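Local coordinates for protein beta-glucosidase (Chaetomella raphigera, PDB 6JXG) that probably hydrolyses terminal, non-reducing beta-D-glucosyl residues with release of beta-D-glucose, as a secreted family 3 glycoside hydrolase of cellulose degradation, at residues G108-G112 against M138-I142; A243-D248 against R280-M284. Residues are numbered along the deposited sequence.

Contact 1 (G108-G112 against M138-I142); sequences GPVAG and MSNTI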
loop_
_atom_site.group_PDB
_atom_site.type_symbol
_atom_site.label_atom_id
_atom_site.label_comp_id
_atom_site.label_asym_id
_atom_site.label_seq_id
_atom_site.Cartn_x
_atom_site.Cartn_y
_atom_site.Cartn_z
ATOM N N GLY A 108 -9.752 -1.999 -2.815
ATOM C CA GLY A 108 -8.298 -2.007 -2.564
ATOM C C GLY A 108 -7.809 -3.455 -2.783
ATOM O O GLY A 108 -8.619 -4.384 -2.979
ATOM N N PRO A 109 -6.512 -3.692 -2.668
ATOM C CA PRO A 109 -5.498 -2.796 -2.249
ATOM C C PRO A 109 -4.881 -1.963 -3.415
ATOM O O PRO A 109 -5.316 -2.016 -4.519
ATOM C CB PRO A 109 -4.460 -3.702 -1.621
ATOM C CG PRO A 109 -4.517 -4.987 -2.460
ATOM C CD PRO A 109 -5.972 -5.032 -2.942
ATOM N N VAL A 110 -3.918 -1.121 -3.055
ATOM C CA VAL A 110 -3.368 -0.130 -3.958
ATOM C C VAL A 110 -1.980 -0.498 -4.446
ATOM O O VAL A 110 -1.011 -0.496 -3.666
ATOM C CB VAL A 110 -3.361 1.253 -3.255
ATOM C CG1 VAL A 110 -2.648 2.272 -4.120
ATOM C CG2 VAL A 110 -4.789 1.740 -2.919
ATOM N N ALA A 111 -1.901 -0.872 -5.723
ATOM C CA ALA A 111 -0.628 -1.087 -6.451
ATOM C C ALA A 111 -0.095 0.114 -7.218
ATOM O O ALA A 111 1.048 0.064 -7.704
ATOM C CB ALA A 111 -0.763 -2.203 -7.455
ATOM N N GLY A 112 -0.937 1.130 -7.413
ATOM C CA GLY A 112 -0.622 2.345 -8.225
ATOM C C GLY A 112 -1.388 3.492 -7.551
ATOM O O GLY A 112 -2.621 3.507 -7.488
ATOM N N MET A 138 0.635 -6.953 -2.085
ATOM C CA MET A 138 -0.543 -7.046 -2.920
ATOM C C MET A 138 -1.114 -8.462 -2.876
ATOM O O MET A 138 -2.308 -8.617 -2.578
ATOM C CB MET A 138 -0.296 -6.635 -4.390
ATOM C CG MET A 138 -0.096 -5.157 -4.680
ATOM S SD MET A 138 -1.440 -4.099 -4.319
ATOM C CE MET A 138 -2.655 -4.700 -5.494
ATOM N N SER A 139 -0.259 -9.477 -3.102
ATOM C CA SER A 139 -0.745 -10.848 -3.211
ATOM C C SER A 139 -1.213 -11.362 -1.863
ATOM O O SER A 139 -2.315 -11.957 -1.763
ATOM C CB SER A 139 0.320 -11.781 -3.830
ATOM O OG SER A 139 1.459 -11.813 -3.022
ATOM N N ASN A 140 -0.524 -11.002 -0.787
ATOM C CA ASN A 140 -0.974 -11.487 0.504
ATOM C C ASN A 140 -2.255 -10.761 0.946
ATOM O O ASN A 140 -3.096 -11.363 1.576
ATOM C CB ASN A 140 0.119 -11.356 1.582
ATOM C CG ASN A 140 1.067 -12.505 1.555
ATOM O OD1 ASN A 140 0.761 -13.594 2.054
ATOM N ND2 ASN A 140 2.224 -12.288 0.951
ATOM N N THR A 141 -2.369 -9.464 0.657
ATOM C CA THR A 141 -3.615 -8.727 0.989
ATOM C C THR A 141 -4.851 -9.249 0.220
ATOM O O THR A 141 -5.909 -9.480 0.770
ATOM C CB THR A 141 -3.449 -7.223 0.699
ATOM O OG1 THR A 141 -2.314 -6.704 1.461
ATOM C CG2 THR A 141 -4.711 -6.516 1.075
ATOM N N ILE A 142 -4.694 -9.455 -1.066
ATOM C CA ILE A 142 -5.746 -9.952 -1.918
ATOM C C ILE A 142 -6.138 -11.359 -1.495
ATOM O O ILE A 142 -7.321 -11.684 -1.439
ATOM C CB ILE A 142 -5.318 -9.922 -3.346
ATOM C CG1 ILE A 142 -5.324 -8.459 -3.773
ATOM C CG2 ILE A 142 -6.238 -10.744 -4.269
ATOM C CD1 ILE A 142 -4.546 -8.246 -5.028
#

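Contact 2 (A243-D248 against R280-M284); sequences ANAGLD and RLDDM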
loop_
_atom_site.group_PDB
_atom_site.type_symbol
_atom_site.label_atom_id
_atom_site.label_comp_id
_atom_site.label_asym_id
_atom_site.label_seq_id
_atom_site.Cartn_x
_atom_site.Cartn_y
_atom_site.Cartn_z
ATOM N N ALA A 243 -15.785 1.272 -23.814
ATOM C CA ALA A 243 -16.183 -0.085 -24.137
ATOM C C ALA A 243 -15.115 -0.801 -24.954
ATOM O O ALA A 243 -14.732 -1.951 -24.657
ATOM C CB ALA A 243 -17.529 -0.091 -24.883
ATOM N N ASN A 244 -14.706 -0.155 -26.025
ATOM C CA ASN A 244 -13.783 -0.790 -27.009
ATOM C C ASN A 244 -12.380 -0.958 -26.484
ATOM O O ASN A 244 -11.670 -1.896 -26.881
ATOM C CB ASN A 244 -13.834 -0.066 -28.324
ATOM C CG ASN A 244 -15.126 -0.331 -29.051
ATOM O OD1 ASN A 244 -15.926 -1.217 -28.672
ATOM N ND2 ASN A 244 -15.362 0.460 -30.083
ATOM N N ALA A 245 -12.041 -0.154 -25.487
ATOM C CA ALA A 245 -10.725 -0.251 -24.830
ATOM C C ALA A 245 -10.628 -1.379 -23.870
ATOM O O ALA A 245 -9.534 -1.806 -23.541
ATOM C CB ALA A 245 -10.465 1.038 -24.061
ATOM N N GLY A 246 -11.769 -1.831 -23.373
ATOM C CA GLY A 246 -11.855 -2.942 -22.468
ATOM C C GLY A 246 -12.344 -2.646 -21.048
ATOM O O GLY A 246 -12.143 -3.452 -20.163
ATOM N N LEU A 247 -12.963 -1.504 -20.833
ATOM C CA LEU A 247 -13.598 -1.207 -19.578
ATOM C C LEU A 247 -14.786 -2.190 -19.439
ATOM O O LEU A 247 -15.407 -2.533 -20.444
ATOM C CB LEU A 247 -14.082 0.200 -19.475
ATOM C CG LEU A 247 -14.734 0.718 -18.205
ATOM C CD1 LEU A 247 -13.698 0.697 -17.084
ATOM C CD2 LEU A 247 -15.296 2.126 -18.367
ATOM N N ASP A 248 -15.073 -2.630 -18.206
ATOM C CA ASP A 248 -16.226 -3.531 -17.948
ATOM C C ASP A 248 -17.311 -2.940 -17.096
ATOM O O ASP A 248 -18.494 -3.309 -17.264
ATOM C CB ASP A 248 -15.766 -4.824 -17.334
ATOM C CG ASP A 248 -14.729 -5.539 -18.211
ATOM O OD1 ASP A 248 -15.047 -5.767 -19.421
ATOM O OD2 ASP A 248 -13.623 -5.867 -17.706
ATOM N N ARG A 280 -18.669 -7.404 -27.134
ATOM C CA ARG A 280 -17.915 -6.611 -26.157
ATOM C C ARG A 280 -18.742 -6.488 -24.879
ATOM O O ARG A 280 -18.261 -6.767 -23.760
ATOM C CB ARG A 280 -17.482 -5.243 -26.733
ATOM C CG ARG A 280 -16.614 -4.371 -25.739
ATOM C CD ARG A 280 -15.182 -4.894 -25.555
ATOM N NE ARG A 280 -15.084 -5.766 -24.417
ATOM C CZ ARG A 280 -15.143 -5.325 -23.143
ATOM N NH1 ARG A 280 -15.168 -4.036 -22.877
ATOM N NH2 ARG A 280 -15.111 -6.184 -22.148
ATOM N N LEU A 281 -20.003 -6.133 -25.025
ATOM C CA LEU A 281 -20.893 -6.126 -23.805
ATOM C C LEU A 281 -21.041 -7.521 -23.133
ATOM O O LEU A 281 -21.011 -7.670 -21.900
ATOM C CB LEU A 281 -22.290 -5.563 -24.134
ATOM C CG LEU A 281 -23.424 -5.618 -23.116
ATOM C CD1 LEU A 281 -23.051 -4.881 -21.833
ATOM C CD2 LEU A 281 -24.670 -5.011 -23.721
ATOM N N ASP A 282 -21.176 -8.550 -23.954
ATOM C CA ASP A 282 -21.256 -9.906 -23.477
ATOM C C ASP A 282 -19.993 -10.244 -22.701
ATOM O O ASP A 282 -20.080 -10.885 -21.644
ATOM C CB ASP A 282 -21.429 -10.897 -24.629
ATOM C CG ASP A 282 -22.835 -10.818 -25.271
ATOM O OD1 ASP A 282 -23.733 -10.141 -24.741
ATOM O OD2 ASP A 282 -23.056 -11.499 -26.309
ATOM N N ASP A 283 -18.846 -9.797 -23.193
ATOM C CA ASP A 283 -17.573 -10.086 -22.561
ATOM C C ASP A 283 -17.513 -9.373 -21.204
ATOM O O ASP A 283 -17.118 -9.952 -20.223
ATOM C CB ASP A 283 -16.418 -9.648 -23.441
ATOM C CG ASP A 283 -15.089 -9.980 -22.837
ATOM O OD1 ASP A 283 -14.731 -11.163 -22.835
ATOM O OD2 ASP A 283 -14.445 -9.081 -22.314
ATOM N N MET A 284 -18.000 -8.150 -21.143
ATOM C CA MET A 284 -18.013 -7.365 -19.894
ATOM C C MET A 284 -18.793 -8.077 -18.811
ATOM O O MET A 284 -18.341 -8.253 -17.702
ATOM C CB MET A 284 -18.694 -6.027 -20.122
ATOM C CG MET A 284 -18.001 -5.004 -20.953
ATOM S SD MET A 284 -19.181 -3.599 -21.114
ATOM C CE MET A 284 -18.504 -2.573 -22.347
#

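Contact 1 (G108-G112 against M138-I142)
M138 opens the contact by folding its side chain, with all three chi angles in m wells, back over the loop that follows strand 105-106. Its CA-to-CB bond runs sideways to the loop, yet the curled thioether lies against it: SD is 3.6 Å from V110 C and 3.5 Å from A111 N, van der Waals neighbours of the peptide between them, while CE is 3.6 Å from P109 CG and 3.7 Å from A111 CB. One turn on, T141 points toward the loop and sets CG2 3.9 Å from P109 CG; its hydroxyl turns back to the carbonyl of A137, a helix-internal bond that leaves the methyl for the proline. I142, whose N bonds M138 O at 2.9 Å, brings CG1 to 3.6 Å from P109 CD. The pyrrolidine ring, which follows a cis peptide bond, thus meets M138, T141 and I142 of the helix. No hydrogen bond crosses; the contact rests on van der Waals packing, mostly between apolar side chains. This is a strand-end loop packed on the next helix of the TIM-barrel-like N-terminal domain. G108 and P109 remain tied by backbone hydrogen bonds to C153 and K155 of strand 151-157, which also receives M138 on A154 and I142 on A152. Helix 184-191 adds A189 beside M138 and I142, and helix 84-100 meets T141 through I87.

Contact 2 (A243-D248 against R280-M284)
Helix 239-245 ends against helix 278-294 in the TIM-barrel-like N-terminal domain, and one arginine reads the shape of that ending. A243 O accepts a hydrogen bond from R280 NH1 (2.8 Å), while A243 CB touches M284 CE at 3.7 Å. N244 keeps to the margin: its OD1 is 4.4 Å from R280 CG, and its ND2 bonds the carbonyl of T275. G246, with phi of 114°, leaves the helix in a Schellman motif and has its CA 3.5 Å from R280 NH1. The reversal lets L247 O take a second bond from R280 NH1 (2.9 Å), so a single nitrogen bridges the last turn and the chain leaving it. D248 completes the set, with OD1 in a salt bridge to R280 NH2 (2.8 Å) and 3.4 Å from M284 CA. D283 OD2 holds the same NH2 at 3.0 Å, so two carboxylates share R280 NH2 in a salt-bridge network; R287 and K220 supply further positive charge to D283 and D248, respectively. Beyond the arginine, D248 pairs through its backbone with V229 of strand 228-231, L247 packs on V229 and S231, A243 rests on L267 of helix 265-272, and M284 reaches V29 of helix 22-29.

Both contacts belong to the N-terminal domain of the family 3 fold, but they share no helix or strand and do not touch: their centres lie 24 Å apart and their nearest atoms about 15 Å. The centre of contact 1 lies about 7 Å from the centre of the chain, and a loop meets a helix there by van der Waals contact, without a hydrogen bond. The centre of contact 2 lies about 28 Å from that of the chain, where helix 239-245 ends beside helix 278-294; its touching residues are buried or partly exposed, and a salt bridge and two hydrogen bonds to backbone carbonyls join it, beside an apolar A243-M284 touch. Methionine serves in both, curled over a loop in contact 1 and extended beside an arginine in contact 2.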